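Local coordinates for projannalysin (Methanocaldococcus jannaschii, PDB 4JIX), which is the zymogen of a small soluble zinc metallopeptidase of the minigluzincin type and, once activated, probably cleaves peptide bonds, at residues Ile29-Ile40 with Thr47-Val57. The protein carries 1 engineered substitution. Sequence-based numbering, arbitrary orientation.
Sequences INIEIKPMKQKI and TKTLRLNKYVV. With SO4 (sulfate ion), chain F; SO4 (sulfate ion), chain E.
Glu32 and Arg51 run alongside one another in the same direction on one face of parallel strands 30-34 and 49-53. Arg51 NE bonds to Glu32 OE1 at 2.8 Å in a salt bridge, from above the carboxylate plane; the two flat groups stand 78° apart. Thr49 CG2 presses on one face of the Arg51 guanidinium, centred on it at 3.9 Å from CZ, and also touches Glu32 CG. At the guanidinium edge, NH1 and NH2 both reach O1 of the chain E sulfate, probably from the crystallisation liquor, which Thr47 OG1 also binds. A leucine in place of Arg51 would probably leave Glu32 without its charged mate and Thr49 CG2 without its flat cover. Across the arginine stem, Met36 bends at chi3 (76°), bringing CE to 3.9 Å from Arg51 CB.

Backbone N-H groups of Asn30, Glu32 and Lys34 give to O of Lys48, Leu50 and Leu52; Leu50 and Leu52 N give back to Asn30 and Glu32 O, the parallel pattern. Asn53 caps helix 54-59, its OD1 accepting from Val56 N at 3.2 Å. Asn53 N donates to Ile40 O at 2.9 Å. Ile40 CG2 butts against Val56 CG2, 3.8 Å away. On the other face, Ile33 CG2 is a knob against Val57, about 4.0 Å from CB, CG1 and CG2.

This apolar side meets helix 12-22 through Ile29, Ile31 and Ile33. Leu50 touches Glu72 of the HExxH pattern on helix 62-78, whose His71 and His75 bind zinc, consistent with the gluzincin small mixed sheet backing the active-site helix. Central strand 49-53 lies between 30-34 and antiparallel 41-44.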
ATOM      1  N   ILE A  29      14.805  -3.078 -20.540  1.00 50.33           N
ATOM      2  CA  ILE A  29      13.447  -2.731 -20.104  1.00 50.80           C
ATOM      3  C   ILE A  29      13.197  -1.240 -20.344  1.00 57.77           C
ATOM      4  O   ILE A  29      14.139  -0.449 -20.487  1.00 58.48           O
ATOM      5  CB  ILE A  29      13.119  -3.119 -18.629  1.00 52.88           C
ATOM      6  CG1 ILE A  29      14.014  -2.381 -17.604  1.00 53.59           C
ATOM      7  CG2 ILE A  29      13.117  -4.629 -18.416  1.00 53.61           C
ATOM      8  CD1 ILE A  29      13.368  -2.228 -16.173  1.00 55.21           C
ATOM      9  N   ASN A  30      11.924  -0.873 -20.400  1.00 52.81           N
ATOM     10  CA  ASN A  30      11.491   0.510 -20.487  1.00 53.43           C
ATOM     11  C   ASN A  30      11.010   0.908 -19.108  1.00 55.57           C
ATOM     12  O   ASN A  30      10.430   0.077 -18.409  1.00 52.80           O
ATOM     13  CB  ASN A  30      10.384   0.677 -21.540  1.00 53.84           C
ATOM     14  CG  ASN A  30      10.845   0.286 -22.916  1.00 81.80           C
ATOM     15  OD1 ASN A  30      11.754   0.897 -23.484  1.00 75.47           O
ATOM     16  ND2 ASN A  30      10.262  -0.776 -23.456  1.00 75.69           N
ATOM     17  N   ILE A  31      11.277   2.147 -18.693  1.00 53.87           N
ATOM     18  CA  ILE A  31      10.818   2.660 -17.400  1.00 53.79           C
ATOM     19  C   ILE A  31       9.861   3.813 -17.673  1.00 58.44           C
ATOM     20  O   ILE A  31      10.243   4.777 -18.339  1.00 58.51           O
ATOM     21  CB  ILE A  31      11.982   3.087 -16.461  1.00 58.00           C
ATOM     22  CG1 ILE A  31      13.036   1.972 -16.303  1.00 58.35           C
ATOM     23  CG2 ILE A  31      11.439   3.556 -15.094  1.00 57.61           C
ATOM     24  CD1 ILE A  31      14.392   2.470 -15.858  1.00 61.21           C
ATOM     25  N   GLU A  32       8.618   3.702 -17.183  1.00 54.19           N
ATOM     26  CA  GLU A  32       7.602   4.742 -17.347  1.00 54.98           C
ATOM     27  C   GLU A  32       7.150   5.238 -15.979  1.00 57.91           C
ATOM     28  O   GLU A  32       6.584   4.467 -15.206  1.00 55.04           O
ATOM     29  CB  GLU A  32       6.390   4.224 -18.143  1.00 56.06           C
ATOM     30  CG  GLU A  32       6.556   4.209 -19.645  1.00 69.27           C
ATOM     31  CD  GLU A  32       5.284   3.899 -20.416  1.00 90.14           C
ATOM     32  OE1 GLU A  32       4.201   3.801 -19.793  1.00 76.42           O
ATOM     33  OE2 GLU A  32       5.372   3.763 -21.657  1.00 87.84           O
ATOM     34  N   ILE A  33       7.432   6.504 -15.671  1.00 56.18           N
ATOM     35  CA  ILE A  33       7.025   7.133 -14.420  1.00 56.44           C
ATOM     36  C   ILE A  33       5.895   8.089 -14.794  1.00 62.31           C
ATOM     37  O   ILE A  33       6.130   9.122 -15.423  1.00 63.48           O
ATOM     38  CB  ILE A  33       8.212   7.798 -13.664  1.00 60.18           C
ATOM     39  CG1 ILE A  33       9.284   6.744 -13.304  1.00 59.60           C
ATOM     40  CG2 ILE A  33       7.734   8.517 -12.395  1.00 59.97           C
ATOM     41  CD1 ILE A  33      10.600   7.081 -13.757  1.00 69.26           C
ATOM     42  N   LYS A  34       4.660   7.697 -14.473  1.00 59.19           N
ATOM     43  CA  LYS A  34       3.488   8.482 -14.846  1.00 61.13           C
ATOM     44  C   LYS A  34       2.388   8.405 -13.773  1.00 63.71           C
ATOM     45  O   LYS A  34       2.410   7.481 -12.952  1.00 60.24           O
ATOM     46  CB  LYS A  34       2.946   8.003 -16.216  1.00 64.63           C
ATOM     47  CG  LYS A  34       2.463   6.552 -16.250  1.00 83.90           C
ATOM     48  CD  LYS A  34       1.747   6.214 -17.557  1.00 98.02           C
ATOM     49  CE  LYS A  34       0.822   5.026 -17.409  1.00107.68           C
ATOM     50  NZ  LYS A  34      -0.422   5.377 -16.665  1.00113.66           N
ATOM     51  N   PRO A  35       1.409   9.353 -13.753  1.00 62.65           N
ATOM     52  CA  PRO A  35       0.307   9.214 -12.794  1.00 62.13           C
ATOM     53  C   PRO A  35      -0.465   7.944 -13.141  1.00 65.82           C
ATOM     54  O   PRO A  35      -0.699   7.668 -14.315  1.00 67.01           O
ATOM     55  CB  PRO A  35      -0.521  10.496 -12.995  1.00 66.38           C
ATOM     56  CG  PRO A  35       0.339  11.415 -13.819  1.00 72.38           C
ATOM     57  CD  PRO A  35       1.194  10.513 -14.644  1.00 66.68           C
ATOM     58  N   MET A  36      -0.702   7.103 -12.150  1.00 61.66           N
ATOM     59  CA  MET A  36      -1.422   5.838 -12.306  1.00 60.74           C
ATOM     60  C   MET A  36      -2.564   5.840 -11.303  1.00 64.71           C
ATOM     61  O   MET A  36      -2.339   6.125 -10.128  1.00 63.97           O
ATOM     62  CB  MET A  36      -0.493   4.627 -12.087  1.00 61.02           C
ATOM     63  CG  MET A  36       0.634   4.476 -13.108  1.00 64.68           C
ATOM     64  SD  MET A  36       1.884   3.272 -12.543  1.00 66.73           S
ATOM     65  CE  MET A  36       1.028   1.730 -12.863  1.00 62.43           C
ATOM     66  N   LYS A  37      -3.779   5.555 -11.767  1.00 61.63           N
ATOM     67  CA  LYS A  37      -4.999   5.556 -10.960  1.00 61.54           C
ATOM     68  C   LYS A  37      -5.265   4.203 -10.306  1.00 62.17           C
ATOM     69  O   LYS A  37      -5.842   4.154  -9.219  1.00 62.25           O
ATOM     70  CB  LYS A  37      -6.188   5.931 -11.880  1.00 66.47           C
ATOM     71  CG  LYS A  37      -7.588   5.913 -11.267  1.00 84.12           C
ATOM     72  CD  LYS A  37      -8.651   6.092 -12.352  1.00 96.01           C
ATOM     73  CE  LYS A  37     -10.046   5.784 -11.868  1.00109.04           C
ATOM     74  NZ  LYS A  37     -11.048   5.906 -12.961  1.00118.80           N
ATOM     75  N   GLN A  38      -4.894   3.113 -10.982  1.00 56.81           N
ATOM     76  CA  GLN A  38      -5.233   1.751 -10.577  1.00 55.54           C
ATOM     77  C   GLN A  38      -4.169   1.020  -9.743  1.00 56.87           C
ATOM     78  O   GLN A  38      -4.505   0.035  -9.091  1.00 55.51           O
ATOM     79  CB  GLN A  38      -5.523   0.900 -11.831  1.00 57.24           C
ATOM     80  CG  GLN A  38      -6.569   1.484 -12.788  1.00 68.57           C
ATOM     81  CD  GLN A  38      -6.881   0.508 -13.894  1.00 92.59           C
ATOM     82  OE1 GLN A  38      -7.736  -0.377 -13.756  1.00 89.04           O
ATOM     83  NE2 GLN A  38      -6.177   0.635 -15.010  1.00 85.70           N
ATOM     84  N   LYS A  39      -2.892   1.418  -9.855  1.00 52.36           N
ATOM     85  CA  LYS A  39      -1.758   0.752  -9.184  1.00 49.86           C
ATOM     86  C   LYS A  39      -0.679   1.743  -8.799  1.00 50.97           C
ATOM     87  O   LYS A  39      -0.667   2.883  -9.282  1.00 51.20           O
ATOM     88  CB  LYS A  39      -1.086  -0.286 -10.139  1.00 52.63           C
ATOM     89  CG  LYS A  39      -1.982  -1.294 -10.853  1.00 66.61           C
ATOM     90  CD  LYS A  39      -2.108  -2.585 -10.094  1.00 71.94           C
ATOM     91  CE  LYS A  39      -3.241  -3.423 -10.630  1.00 85.62           C
ATOM     92  NZ  LYS A  39      -3.668  -4.466  -9.658  1.00 93.07           N
ATOM     93  N   ILE A  40       0.298   1.278  -8.013  1.00 45.21           N
ATOM     94  CA  ILE A  40       1.455   2.107  -7.723  1.00 45.71           C
ATOM     95  C   ILE A  40       2.631   1.580  -8.593  1.00 46.17           C
ATOM     96  O   ILE A  40       3.563   2.324  -8.873  1.00 44.76           O
ATOM     97  CB  ILE A  40       1.781   2.266  -6.219  1.00 49.44           C
ATOM     98  CG1 ILE A  40       2.203   0.952  -5.561  1.00 49.39           C
ATOM     99  CG2 ILE A  40       0.587   2.936  -5.484  1.00 51.54           C
ATOM    100  CD1 ILE A  40       2.656   1.087  -4.001  1.00 54.30           C
ATOM    101  N   THR A  47       5.498  -5.378 -23.533  1.00 54.02           N
ATOM    102  CA  THR A  47       6.396  -4.286 -23.940  1.00 54.36           C
ATOM    103  C   THR A  47       7.668  -4.205 -23.092  1.00 56.37           C
ATOM    104  O   THR A  47       8.512  -3.352 -23.380  1.00 56.38           O
ATOM    105  CB  THR A  47       5.670  -2.932 -23.912  1.00 58.93           C
ATOM    106  OG1 THR A  47       5.186  -2.689 -22.592  1.00 54.01           O
ATOM    107  CG2 THR A  47       4.545  -2.839 -24.943  1.00 58.28           C
ATOM    108  N   LYS A  48       7.826  -5.091 -22.072  1.00 51.44           N
ATOM    109  CA  LYS A  48       8.977  -5.099 -21.142  1.00 50.45           C
ATOM    110  C   LYS A  48       9.079  -3.711 -20.492  1.00 53.15           C
ATOM    111  O   LYS A  48      10.136  -3.083 -20.490  1.00 52.18           O
ATOM    112  CB  LYS A  48      10.283  -5.527 -21.850  1.00 54.41           C
ATOM    113  CG  LYS A  48      10.455  -7.039 -21.883  1.00 71.67           C
ATOM    114  CD  LYS A  48      11.066  -7.542 -23.186  1.00 85.74           C
ATOM    115  CE  LYS A  48      11.193  -9.054 -23.223  1.00100.88           C
ATOM    116  NZ  LYS A  48       9.872  -9.752 -23.167  1.00107.39           N
ATOM    117  N   THR A  49       7.938  -3.213 -19.990  1.00 48.85           N
ATOM    118  CA  THR A  49       7.862  -1.881 -19.405  1.00 47.97           C
ATOM    119  C   THR A  49       7.549  -1.954 -17.927  1.00 48.57           C
ATOM    120  O   THR A  49       6.513  -2.496 -17.525  1.00 45.73           O
ATOM    121  CB  THR A  49       6.813  -1.038 -20.155  1.00 53.70           C
ATOM    122  OG1 THR A  49       7.204  -0.931 -21.518  1.00 54.20           O
ATOM    123  CG2 THR A  49       6.625   0.349 -19.566  1.00 52.59           C
ATOM    124  N   LEU A  50       8.431  -1.363 -17.123  1.00 44.40           N
ATOM    125  CA  LEU A  50       8.214  -1.216 -15.695  1.00 42.51           C
ATOM    126  C   LEU A  50       7.479   0.111 -15.537  1.00 47.64           C
ATOM    127  O   LEU A  50       8.002   1.141 -15.983  1.00 46.87           O
ATOM    128  CB  LEU A  50       9.569  -1.238 -14.935  1.00 41.81           C
ATOM    129  CG  LEU A  50       9.547  -0.877 -13.434  1.00 44.89           C
ATOM    130  CD1 LEU A  50       8.861  -1.955 -12.615  1.00 43.12           C
ATOM    131  CD2 LEU A  50      10.956  -0.688 -12.899  1.00 45.93           C
ATOM    132  N   ARG A  51       6.244   0.088 -15.004  1.00 44.02           N
ATOM    133  CA  ARG A  51       5.469   1.320 -14.806  1.00 44.82           C
ATOM    134  C   ARG A  51       5.448   1.673 -13.331  1.00 48.02           C
ATOM    135  O   ARG A  51       5.181   0.807 -12.499  1.00 45.56           O
ATOM    136  CB  ARG A  51       4.038   1.209 -15.364  1.00 46.23           C
ATOM    137  CG  ARG A  51       4.018   1.155 -16.880  1.00 59.54           C
ATOM    138  CD  ARG A  51       2.646   1.374 -17.493  1.00 70.26           C
ATOM    139  NE  ARG A  51       2.751   1.561 -18.946  1.00 78.81           N
ATOM    140  CZ  ARG A  51       2.782   0.571 -19.837  1.00 90.49           C
ATOM    141  NH1 ARG A  51       2.688  -0.693 -19.441  1.00 75.91           N
ATOM    142  NH2 ARG A  51       2.899   0.840 -21.131  1.00 74.61           N
ATOM    143  N   LEU A  52       5.789   2.924 -13.006  1.00 46.68           N
ATOM    144  CA  LEU A  52       5.836   3.384 -11.615  1.00 46.86           C
ATOM    145  C   LEU A  52       4.993   4.628 -11.450  1.00 52.17           C
ATOM    146  O   LEU A  52       5.071   5.537 -12.281  1.00 53.78           O
ATOM    147  CB  LEU A  52       7.289   3.660 -11.164  1.00 47.20           C
ATOM    148  CG  LEU A  52       8.285   2.483 -11.242  1.00 51.07           C
ATOM    149  CD1 LEU A  52       9.709   2.972 -11.050  1.00 52.51           C
ATOM    150  CD2 LEU A  52       7.963   1.395 -10.215  1.00 49.40           C
ATOM    151  N   ASN A  53       4.180   4.665 -10.387  1.00 47.22           N
ATOM    152  CA  ASN A  53       3.319   5.801 -10.100  1.00 48.09           C
ATOM    153  C   ASN A  53       4.182   7.017  -9.748  1.00 51.41           C
ATOM    154  O   ASN A  53       5.023   6.952  -8.846  1.00 49.54           O
ATOM    155  CB  ASN A  53       2.346   5.453  -8.984  1.00 47.86           C
ATOM    156  CG  ASN A  53       1.461   6.583  -8.548  1.00 59.41           C
ATOM    157  OD1 ASN A  53       1.910   7.581  -7.970  1.00 51.32           O
ATOM    158  ND2 ASN A  53       0.176   6.409  -8.753  1.00 50.42           N
ATOM    159  N   LYS A  54       3.957   8.123 -10.469  1.00 50.16           N
ATOM    160  CA  LYS A  54       4.701   9.380 -10.346  1.00 51.63           C
ATOM    161  C   LYS A  54       4.736   9.943  -8.911  1.00 55.35           C
ATOM    162  O   LYS A  54       5.817  10.304  -8.449  1.00 54.53           O
ATOM    163  CB  LYS A  54       4.150  10.433 -11.322  1.00 56.24           C
ATOM    164  CG  LYS A  54       5.052  11.662 -11.456  1.00 67.30           C
ATOM    165  CD  LYS A  54       4.672  12.516 -12.652  1.00 76.35           C
ATOM    166  CE  LYS A  54       5.556  13.731 -12.789  1.00 87.81           C
ATOM    167  NZ  LYS A  54       5.175  14.801 -11.832  1.00 98.44           N
ATOM    168  N   TYR A  55       3.591  10.030  -8.217  1.00 54.62           N
ATOM    169  CA  TYR A  55       3.573  10.561  -6.849  1.00 56.68           C
ATOM    170  C   TYR A  55       4.411   9.680  -5.890  1.00 59.14           C
ATOM    171  O   TYR A  55       5.126  10.210  -5.039  1.00 58.98           O
ATOM    172  CB  TYR A  55       2.135  10.724  -6.317  1.00 60.04           C
ATOM    173  CG  TYR A  55       2.087  11.186  -4.872  1.00 65.43           C
ATOM    174  CD1 TYR A  55       1.958  10.272  -3.830  1.00 66.22           C
ATOM    175  CD2 TYR A  55       2.208  12.535  -4.546  1.00 69.26           C
ATOM    176  CE1 TYR A  55       1.954  10.688  -2.499  1.00 67.60           C
ATOM    177  CE2 TYR A  55       2.204  12.960  -3.216  1.00 71.08           C
ATOM    178  CZ  TYR A  55       2.058  12.035  -2.198  1.00 78.87           C
ATOM    179  OH  TYR A  55       2.025  12.455  -0.888  1.00 84.96           O
ATOM    180  N   VAL A  56       4.309   8.346  -6.034  1.00 53.29           N
ATOM    181  CA  VAL A  56       5.038   7.359  -5.230  1.00 51.12           C
ATOM    182  C   VAL A  56       6.552   7.526  -5.462  1.00 54.49           C
ATOM    183  O   VAL A  56       7.304   7.598  -4.497  1.00 53.63           O
ATOM    184  CB  VAL A  56       4.529   5.926  -5.575  1.00 54.20           C
ATOM    185  CG1 VAL A  56       5.451   4.838  -5.031  1.00 53.33           C
ATOM    186  CG2 VAL A  56       3.105   5.725  -5.065  1.00 53.52           C
ATOM    187  N   VAL A  57       6.991   7.632  -6.731  1.00 53.32           N
ATOM    188  CA  VAL A  57       8.412   7.800  -7.074  1.00 54.35           C
ATOM    189  C   VAL A  57       8.980   9.099  -6.447  1.00 62.39           C
ATOM    190  O   VAL A  57      10.129   9.118  -5.998  1.00 62.95           O
ATOM    191  CB  VAL A  57       8.591   7.766  -8.611  1.00 58.17           C
ATOM    192  CG1 VAL A  57       9.958   8.310  -9.058  1.00 59.35           C
ATOM    193  CG2 VAL A  57       8.371   6.353  -9.134  1.00 56.10           C
TER
HETATM  194  S   SO4 F 204      -3.756   3.821 -14.814  0.50 67.34           S
HETATM  195  O1  SO4 F 204      -2.595   3.941 -15.693  0.50 66.75           O
HETATM  196  O2  SO4 F 204      -3.367   3.131 -13.582  0.50 67.38           O
HETATM  197  O3  SO4 F 204      -4.813   3.046 -15.471  0.50 68.41           O
HETATM  198  O4  SO4 F 204      -4.257   5.161 -14.515  0.50 66.02           O
HETATM  199  S   SO4 E 203       1.417  -2.379 -22.526  0.50 59.18           S
HETATM  200  O1  SO4 E 203       2.754  -1.861 -22.229  0.50 58.78           O
HETATM  201  O2  SO4 E 203       1.470  -3.832 -22.676  0.50 58.64           O
HETATM  202  O3  SO4 E 203       0.516  -2.042 -21.429  0.50 58.92           O
HETATM  203  O4  SO4 E 203       0.915  -1.771 -23.759  0.50 60.82           O
HETATM  204  O   HOH W   1       6.490   1.281 -23.374  1.00 81.19           O